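Local coordinates for extracellular haem-binding protein (Streptomyces reticuli, PDB 3FPW) that binds and probably degrades haem outside the cell and, as an oligomer, interacts with its cognate two-component sensor kinase, at residues S89-T99 against A116-S125. Sequence-based numbering, arbitrary orientation.
Sequences SVAVVDRNGNT and AERKAFTAVS. With PO4 (phosphate ion), chain E; PO4 (phosphate ion), chain G; PO4 (phosphate ion), chain D.
V93 and A120 meet where helix 112-126 lies across one face of the antiparallel sheet, the short segments running at 34° with their axes 6.9 Å apart. V93 straddles a helical turn: CG2, anti to its own carbonyl carbon, comes 3.5 Å from A120 CB, while CG1 faces the CA of F121 and the edge of its ring. A91 CB sits 3.6 Å from E117 CA, and small A116 and A120 allow the helix backbone to come this close. V90 and V92 point to the other side of the strand, into helix 67-83, so the sheet of this HbpS-like domain is packed between helices on its two faces, an alpha/beta/alpha layering. In the type I turn D94-G97, the CA of G97 meets the edge of the F121 ring. Here R95, bent at chi2 (66°), crosses the V124 side chain, and its NH1 donates to V124 O at 2.9 Å, nearly in the guanidinium plane and on a carbonyl lone pair; a weak, bent bond from the same NH1 reaches S125 O, and NH2 bonds G107 O of a second subunit. On the flank of the contact T99 OG1 donates to E117 OE2 at 2.7 Å, meeting it on the anti side, 22° out of the carboxylate plane. Outward from the helix, R118 gives NE to one phosphate and both terminal nitrogens to another, ions probably from the crystallisation liquor. Were this arginine an alanine, both phosphates would probably be less firmly fixed beside the helix. The contact thus combines a close-packed, alanine-rich centre with polar ties at the turn and along one flank, and R95 carries the join into the oligomer.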
loop_
_atom_site.group_PDB
_atom_site.type_symbol
_atom_site.label_atom_id
_atom_site.label_comp_id
_atom_site.label_asym_id
_atom_site.label_seq_id
_atom_site.Cartn_x
_atom_site.Cartn_y
_atom_site.Cartn_z
ATOM N N SER A 89 -0.767 -14.669 18.994
ATOM C CA SER A 89 -0.248 -15.050 17.698
ATOM C C SER A 89 1.261 -15.128 17.814
ATOM O O SER A 89 1.880 -14.411 18.626
ATOM C CB SER A 89 -0.618 -14.023 16.603
ATOM O OG SER A 89 -2.019 -13.948 16.380
ATOM N N VAL A 90 1.868 -15.965 16.976
ATOM C CA VAL A 90 3.308 -16.187 17.033
ATOM C C VAL A 90 3.851 -16.152 15.612
ATOM O O VAL A 90 3.239 -16.685 14.681
ATOM C CB VAL A 90 3.654 -17.550 17.708
ATOM C CG1 VAL A 90 5.167 -17.745 17.791
ATOM C CG2 VAL A 90 3.061 -17.612 19.107
ATOM N N ALA A 91 4.993 -15.501 15.438
ATOM C CA ALA A 91 5.643 -15.500 14.128
ATOM C C ALA A 91 7.092 -15.863 14.277
ATOM O O ALA A 91 7.745 -15.426 15.242
ATOM C CB ALA A 91 5.541 -14.137 13.468
ATOM N N VAL A 92 7.633 -16.582 13.287
ATOM C CA VAL A 92 9.087 -16.746 13.221
ATOM C C VAL A 92 9.553 -16.115 11.914
ATOM O O VAL A 92 9.037 -16.448 10.843
ATOM C CB VAL A 92 9.503 -18.235 13.283
ATOM C CG1 VAL A 92 11.018 -18.403 13.171
ATOM C CG2 VAL A 92 8.960 -18.907 14.567
ATOM N N VAL A 93 10.488 -15.174 12.014
ATOM C CA VAL A 93 10.967 -14.415 10.862
ATOM C C VAL A 93 12.479 -14.652 10.692
ATOM O O VAL A 93 13.263 -14.580 11.637
ATOM C CB VAL A 93 10.655 -12.891 11.031
ATOM C CG1 VAL A 93 11.292 -12.065 9.904
ATOM C CG2 VAL A 93 9.135 -12.646 11.093
ATOM N N ASP A 94 12.886 -14.980 9.476
ATOM C CA ASP A 94 14.293 -15.217 9.169
ATOM C C ASP A 94 15.095 -13.909 9.227
ATOM O O ASP A 94 14.558 -12.814 9.021
ATOM C CB ASP A 94 14.374 -15.795 7.733
ATOM C CG ASP A 94 15.709 -16.471 7.444
ATOM O OD1 ASP A 94 15.767 -17.723 7.562
ATOM O OD2 ASP A 94 16.696 -15.758 7.143
ATOM N N ARG A 95 16.392 -14.039 9.435
ATOM C CA ARG A 95 17.303 -12.903 9.377
ATOM C C ARG A 95 17.235 -12.209 8.012
ATOM O O ARG A 95 17.555 -11.019 7.876
ATOM C CB ARG A 95 18.727 -13.396 9.691
ATOM C CG ARG A 95 19.822 -12.389 9.427
ATOM C CD ARG A 95 19.803 -11.162 10.326
ATOM N NE ARG A 95 20.986 -10.339 10.013
ATOM C CZ ARG A 95 21.307 -9.228 10.662
ATOM N NH1 ARG A 95 20.544 -8.815 11.663
ATOM N NH2 ARG A 95 22.393 -8.522 10.319
ATOM N N ASN A 96 16.809 -12.932 6.990
ATOM C CA ASN A 96 16.690 -12.280 5.685
ATOM C C ASN A 96 15.358 -11.629 5.424
ATOM O O ASN A 96 15.228 -10.917 4.435
ATOM C CB ASN A 96 16.871 -13.323 4.546
ATOM C CG ASN A 96 15.713 -14.356 4.468
ATOM O OD1 ASN A 96 14.592 -14.117 4.948
ATOM N ND2 ASN A 96 15.986 -15.489 3.824
ATOM N N GLY A 97 14.394 -11.725 6.339
ATOM C CA GLY A 97 13.497 -10.672 6.737
ATOM C C GLY A 97 12.183 -11.387 6.303
ATOM O O GLY A 97 11.060 -10.862 6.447
ATOM N N ASN A 98 12.292 -12.625 5.787
ATOM C CA ASN A 98 11.091 -13.408 5.394
ATOM C C ASN A 98 10.394 -14.089 6.564
ATOM O O ASN A 98 11.050 -14.704 7.417
ATOM C CB ASN A 98 11.429 -14.517 4.381
ATOM C CG ASN A 98 11.831 -13.971 3.019
ATOM O OD1 ASN A 98 11.490 -12.849 2.659
ATOM N ND2 ASN A 98 12.570 -14.787 2.252
ATOM N N THR A 99 9.065 -14.015 6.586
ATOM C CA THR A 99 8.315 -14.784 7.581
ATOM C C THR A 99 8.370 -16.248 7.201
ATOM O O THR A 99 8.094 -16.602 6.061
ATOM C CB THR A 99 6.857 -14.330 7.653
ATOM O OG1 THR A 99 6.829 -12.948 8.041
ATOM C CG2 THR A 99 6.070 -15.146 8.667
ATOM N N ALA A 116 3.008 -9.627 16.075
ATOM C CA ALA A 116 3.966 -10.713 16.288
ATOM C C ALA A 116 5.005 -10.745 15.164
ATOM O O ALA A 116 6.220 -10.844 15.421
ATOM C CB ALA A 116 3.257 -12.031 16.368
ATOM N N GLU A 117 4.534 -10.589 13.926
ATOM C CA GLU A 117 5.442 -10.567 12.783
ATOM C C GLU A 117 6.466 -9.452 12.889
ATOM O O GLU A 117 7.669 -9.669 12.676
ATOM C CB GLU A 117 4.657 -10.387 11.491
ATOM C CG GLU A 117 4.193 -11.630 10.829
ATOM C CD GLU A 117 3.796 -11.346 9.386
ATOM O OE1 GLU A 117 2.912 -10.481 9.212
ATOM O OE2 GLU A 117 4.376 -11.948 8.441
ATOM N N ARG A 118 6.003 -8.249 13.210
ATOM C CA ARG A 118 6.909 -7.112 13.280
ATOM C C ARG A 118 7.887 -7.229 14.432
ATOM O O ARG A 118 9.041 -6.830 14.290
ATOM C CB ARG A 118 6.140 -5.803 13.330
ATOM C CG ARG A 118 5.404 -5.570 12.038
ATOM C CD ARG A 118 4.713 -4.218 12.038
ATOM N NE ARG A 118 4.293 -3.894 10.678
ATOM C CZ ARG A 118 4.631 -2.786 10.039
ATOM N NH1 ARG A 118 5.356 -1.839 10.651
ATOM N NH2 ARG A 118 4.203 -2.608 8.799
ATOM N N LYS A 119 7.424 -7.742 15.574
ATOM C CA LYS A 119 8.349 -7.964 16.682
ATOM C C LYS A 119 9.461 -8.932 16.309
ATOM O O LYS A 119 10.617 -8.704 16.652
ATOM C CB LYS A 119 7.638 -8.492 17.931
ATOM C CG LYS A 119 6.705 -7.464 18.544
ATOM C CD LYS A 119 6.107 -8.035 19.805
ATOM C CE LYS A 119 4.920 -7.224 20.314
ATOM N NZ LYS A 119 4.271 -7.887 21.507
ATOM N N ALA A 120 9.100 -10.034 15.663
ATOM C CA ALA A 120 10.099 -10.999 15.224
ATOM C C ALA A 120 11.127 -10.367 14.258
ATOM O O ALA A 120 12.345 -10.602 14.377
ATOM C CB ALA A 120 9.402 -12.212 14.575
ATOM N N PHE A 121 10.632 -9.609 13.289
ATOM C CA PHE A 121 11.496 -8.935 12.332
ATOM C C PHE A 121 12.452 -7.988 13.082
ATOM O O PHE A 121 13.627 -7.861 12.752
ATOM C CB PHE A 121 10.586 -8.118 11.385
ATOM C CG PHE A 121 11.328 -7.327 10.335
ATOM C CD1 PHE A 121 11.620 -5.971 10.520
ATOM C CD2 PHE A 121 11.720 -7.934 9.145
ATOM C CE1 PHE A 121 12.308 -5.240 9.539
ATOM C CE2 PHE A 121 12.385 -7.195 8.161
ATOM C CZ PHE A 121 12.684 -5.863 8.369
ATOM N N THR A 122 11.938 -7.309 14.103
ATOM C CA THR A 122 12.727 -6.300 14.797
ATOM C C THR A 122 13.826 -6.956 15.616
ATOM O O THR A 122 14.992 -6.510 15.613
ATOM C CB THR A 122 11.824 -5.435 15.664
ATOM O OG1 THR A 122 10.855 -4.828 14.800
ATOM C CG2 THR A 122 12.622 -4.354 16.367
ATOM N N ALA A 123 13.462 -8.032 16.309
ATOM C CA ALA A 123 14.435 -8.776 17.099
ATOM C C ALA A 123 15.584 -9.340 16.252
ATOM O O ALA A 123 16.761 -9.283 16.664
ATOM C CB ALA A 123 13.749 -9.904 17.852
ATOM N N VAL A 124 15.271 -9.893 15.080
ATOM C CA VAL A 124 16.307 -10.503 14.255
ATOM C C VAL A 124 17.151 -9.447 13.551
ATOM O O VAL A 124 18.313 -9.677 13.253
ATOM C CB VAL A 124 15.769 -11.549 13.241
ATOM C CG1 VAL A 124 15.119 -10.870 12.069
ATOM C CG2 VAL A 124 16.931 -12.452 12.758
ATOM N N SER A 125 16.567 -8.275 13.311
ATOM C CA SER A 125 17.295 -7.176 12.684
ATOM C C SER A 125 18.413 -6.626 13.559
ATOM O O SER A 125 19.481 -6.277 13.043
ATOM C CB SER A 125 16.352 -6.042 12.306
ATOM O OG SER A 125 15.527 -6.419 11.216
HETATM P P PO4 E . 4.122 -6.845 8.395
HETATM O O1 PO4 E . 4.506 -8.186 8.976
HETATM O O2 PO4 E . 3.057 -6.174 9.246
HETATM O O3 PO4 E . 5.342 -5.950 8.342
HETATM O O4 PO4 E . 3.588 -7.066 6.994
HETATM P P PO4 G . 5.697 -0.055 7.341
HETATM O O1 PO4 G . 6.335 0.009 8.713
HETATM O O2 PO4 G . 4.194 0.085 7.455
HETATM O O3 PO4 G . 6.258 1.072 6.502
HETATM O O4 PO4 G . 6.019 -1.378 6.681
HETATM P P PO4 D . 0.548 -6.841 21.736
HETATM O O1 PO4 D . 0.608 -8.135 22.542
HETATM O O2 PO4 D . 0.040 -5.774 22.673
HETATM O O3 PO4 D . 1.961 -6.518 21.373
HETATM O O4 PO4 D . -0.311 -6.859 20.451
#